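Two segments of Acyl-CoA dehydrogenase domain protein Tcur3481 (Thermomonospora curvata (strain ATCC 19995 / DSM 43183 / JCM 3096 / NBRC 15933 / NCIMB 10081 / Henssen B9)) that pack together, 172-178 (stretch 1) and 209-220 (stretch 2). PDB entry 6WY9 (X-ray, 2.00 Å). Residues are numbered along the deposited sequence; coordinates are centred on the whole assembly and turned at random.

Stretch 1, residues 172-178: GPGLFLV
Stretch 2 209-220: RALGPAALPWTL

Residues 172-178 form one extended strand; residues 209-210, the end of a strand that begins earlier in the chain, pair antiparallel with Phe-176 and Leu-177. Stretch 2 then leaves the sheet through a loop and a type I turn (Gly-212 to Ala-215) and enters a helix at Ala-215. Its phi/psi run Arg-209 -125/134, Ala-210 -76/148, Leu-211 -86/171, Gly-212 -57/165, Pro-213 -62/-29, Ala-214 (the N-cap) -91/6, then helical values near -65/-40 (Leu-216 -68/-58). The N-to-C directions of strand and helix make an angle of 76°, their axes approaching to 7.0 Å, and the two stretches bury 520 Å² between them. Gly-172 (112/-175) has backbone angles that would jam a CB against the preceding carbonyl, so glycine suits the start. Pro-173 (-62/146, C-gamma exo) points toward the helix and rests its CB 3.5 Å from CD2 of Leu-216, a rigid, apolar edge to the contact. Gly-174 is almost fully extended (-149/-178); a CB here would point away from stretch 2. Leu-175 (-127/132; chi1 t, chi2 p) is the centre of the contact, with 126 Å² covered. Its CB lies 4.0 Å from CB of Ala-215, its CD1 4.4 Å from CD1 of Leu-216 (t, p), and its CD2 4.2 Å from CD2 of Leu-211 (m, p) and 3.2 Å from OG1 of Thr-219. OG1 of Thr-219 (chi1 m) also donates to O of Ala-215 at 2.7 Å. The Leu-175 backbone holds the loop: its O accepts from N of Leu-211 (2.9 Å, 169°), while its N donates to water 1 at 3.0 Å, and the O of water 1 donates to O of Gly-212 at 2.8 Å. Phe-176 (-132/138; chi1 m, chi2 78°) faces Ala-210 in a non-hydrogen-bonded pair, CA to CA 4.3 Å. Their side chains share one face of the sheet, CD2 of Phe-176 lying 4.0 Å from CB of Ala-210; the ring lies oblique to C of Arg-209 and CA of Ala-210, the small alanine methyl beside it. Leu-177 (-87/133; chi1 t, chi2 141°) pairs with Arg-209, CA to CA 5.3 Å, through two hydrogen bonds: N of Leu-177 to O of Arg-209 (2.8 Å) and N of Arg-209 to O of Leu-177 (3.2 Å). Both side chains take the face opposite Phe-176 and Ala-210; CB of Leu-177 meets CD1 of Leu-211 at 4.2 Å, whereas Arg-209 (m, m, m, chi4 -171°) leads its charged end away. Val-178 (-131/137, chi1 t) points away.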

# COMPACT_ATOMS: atom_id res chain seq x y z
N GLY B 172 22.77 3.13 33.28
CA GLY B 172 21.95 3.00 32.10
C GLY B 172 20.60 3.67 32.22
O GLY B 172 20.29 4.35 33.21
N PRO B 173 19.75 3.50 31.22
CA PRO B 173 18.43 4.17 31.25
C PRO B 173 17.59 3.70 32.43
O PRO B 173 17.65 2.54 32.84
CB PRO B 173 17.80 3.75 29.92
CG PRO B 173 18.97 3.24 29.07
CD PRO B 173 19.93 2.65 30.03
N GLY B 174 16.78 4.61 32.99
CA GLY B 174 15.87 4.24 34.05
C GLY B 174 14.60 5.07 34.06
O GLY B 174 14.38 5.93 33.20
N LEU B 175 13.74 4.81 35.04
CA LEU B 175 12.50 5.55 35.17
C LEU B 175 12.43 6.10 36.60
O LEU B 175 12.70 5.38 37.58
CB LEU B 175 11.29 4.65 34.83
CG LEU B 175 9.93 5.32 34.53
CD1 LEU B 175 10.05 6.25 33.33
CD2 LEU B 175 8.84 4.26 34.27
N PHE B 176 12.11 7.40 36.72
CA PHE B 176 12.21 8.12 37.98
C PHE B 176 10.94 8.91 38.23
O PHE B 176 10.43 9.56 37.32
CB PHE B 176 13.38 9.11 37.97
CG PHE B 176 14.70 8.48 37.64
CD1 PHE B 176 15.03 8.17 36.31
CD2 PHE B 176 15.61 8.22 38.65
CE1 PHE B 176 16.28 7.58 36.03
CE2 PHE B 176 16.84 7.64 38.38
CZ PHE B 176 17.18 7.33 37.07
N LEU B 177 10.47 8.89 39.48
CA LEU B 177 9.29 9.64 39.88
C LEU B 177 9.66 11.06 40.30
O LEU B 177 10.59 11.27 41.10
CB LEU B 177 8.57 8.93 41.03
CG LEU B 177 7.19 9.51 41.36
CD1 LEU B 177 6.21 8.41 41.69
CD2 LEU B 177 7.31 10.48 42.54
N VAL B 178 8.91 12.03 39.79
CA VAL B 178 9.17 13.43 40.08
C VAL B 178 7.88 14.10 40.51
O VAL B 178 6.82 13.90 39.89
CB VAL B 178 9.76 14.13 38.84
CG1 VAL B 178 9.86 15.60 39.09
CG2 VAL B 178 11.13 13.54 38.52
N ARG B 209 13.23 10.18 42.54
CA ARG B 209 13.37 8.89 43.19
C ARG B 209 13.22 7.81 42.13
O ARG B 209 12.29 7.88 41.31
CB ARG B 209 12.31 8.69 44.27
CG ARG B 209 12.21 9.83 45.26
CD ARG B 209 13.45 9.88 46.12
NE ARG B 209 13.55 8.70 46.98
CZ ARG B 209 14.44 8.57 47.96
NH1 ARG B 209 15.30 9.54 48.23
NH2 ARG B 209 14.46 7.46 48.69
N ALA B 210 14.10 6.83 42.14
CA ALA B 210 14.06 5.80 41.11
C ALA B 210 12.92 4.80 41.35
O ALA B 210 12.54 4.52 42.50
CB ALA B 210 15.40 5.06 41.04
N LEU B 211 12.37 4.27 40.26
CA LEU B 211 11.65 3.00 40.28
C LEU B 211 12.66 1.86 40.10
O LEU B 211 13.83 2.08 39.81
CB LEU B 211 10.56 2.95 39.20
CG LEU B 211 9.26 3.72 39.44
CD1 LEU B 211 9.55 5.21 39.46
CD2 LEU B 211 8.16 3.40 38.35
N GLY B 212 12.20 0.62 40.28
CA GLY B 212 13.05 -0.54 40.11
C GLY B 212 13.73 -0.65 38.74
O GLY B 212 13.34 -0.01 37.75
N PRO B 213 14.75 -1.52 38.67
CA PRO B 213 15.62 -1.56 37.48
C PRO B 213 14.92 -1.91 36.19
O PRO B 213 15.38 -1.52 35.11
CB PRO B 213 16.65 -2.65 37.84
CG PRO B 213 16.50 -2.90 39.30
CD PRO B 213 15.09 -2.55 39.66
N ALA B 214 13.85 -2.68 36.24
CA ALA B 214 13.15 -3.08 35.03
C ALA B 214 12.02 -2.11 34.65
O ALA B 214 11.29 -2.37 33.69
CB ALA B 214 12.60 -4.50 35.20
N ALA B 215 11.88 -0.99 35.36
CA ALA B 215 10.71 -0.14 35.17
C ALA B 215 10.63 0.43 33.76
O ALA B 215 9.54 0.51 33.19
CB ALA B 215 10.69 0.99 36.19
N LEU B 216 11.77 0.85 33.19
CA LEU B 216 11.71 1.58 31.91
C LEU B 216 11.26 0.68 30.78
O LEU B 216 10.25 1.01 30.12
CB LEU B 216 13.07 2.23 31.60
CG LEU B 216 13.04 2.95 30.23
CD1 LEU B 216 11.88 3.90 30.11
CD2 LEU B 216 14.35 3.70 29.89
N PRO B 217 11.93 -0.44 30.48
CA PRO B 217 11.45 -1.25 29.35
C PRO B 217 10.05 -1.79 29.60
O PRO B 217 9.26 -1.89 28.66
CB PRO B 217 12.49 -2.38 29.23
CG PRO B 217 13.45 -2.21 30.44
CD PRO B 217 12.93 -1.12 31.31
N TRP B 218 9.72 -2.12 30.85
CA TRP B 218 8.36 -2.56 31.16
C TRP B 218 7.34 -1.45 30.85
O TRP B 218 6.29 -1.69 30.24
CB TRP B 218 8.28 -2.95 32.62
CG TRP B 218 7.08 -3.67 33.00
CD1 TRP B 218 6.91 -5.02 33.00
CD2 TRP B 218 5.88 -3.11 33.52
NE1 TRP B 218 5.66 -5.34 33.46
CE2 TRP B 218 5.00 -4.18 33.79
CE3 TRP B 218 5.44 -1.81 33.77
CZ2 TRP B 218 3.72 -3.99 34.31
CZ3 TRP B 218 4.17 -1.62 34.29
CH2 TRP B 218 3.33 -2.71 34.55
N THR B 219 7.64 -0.24 31.29
CA THR B 219 6.69 0.84 31.09
C THR B 219 6.53 1.14 29.60
O THR B 219 5.43 1.43 29.13
CB THR B 219 7.11 2.07 31.89
OG1 THR B 219 7.13 1.73 33.27
CG2 THR B 219 6.11 3.20 31.71
N LEU B 220 7.61 1.04 28.82
CA LEU B 220 7.49 1.28 27.39
C LEU B 220 6.61 0.23 26.71
O LEU B 220 5.78 0.55 25.85
CB LEU B 220 8.88 1.33 26.75
CG LEU B 220 9.76 2.52 27.16
CD1 LEU B 220 11.18 2.29 26.68
CD2 LEU B 220 9.23 3.85 26.62
O HOH W 1 14.40 2.48 36.89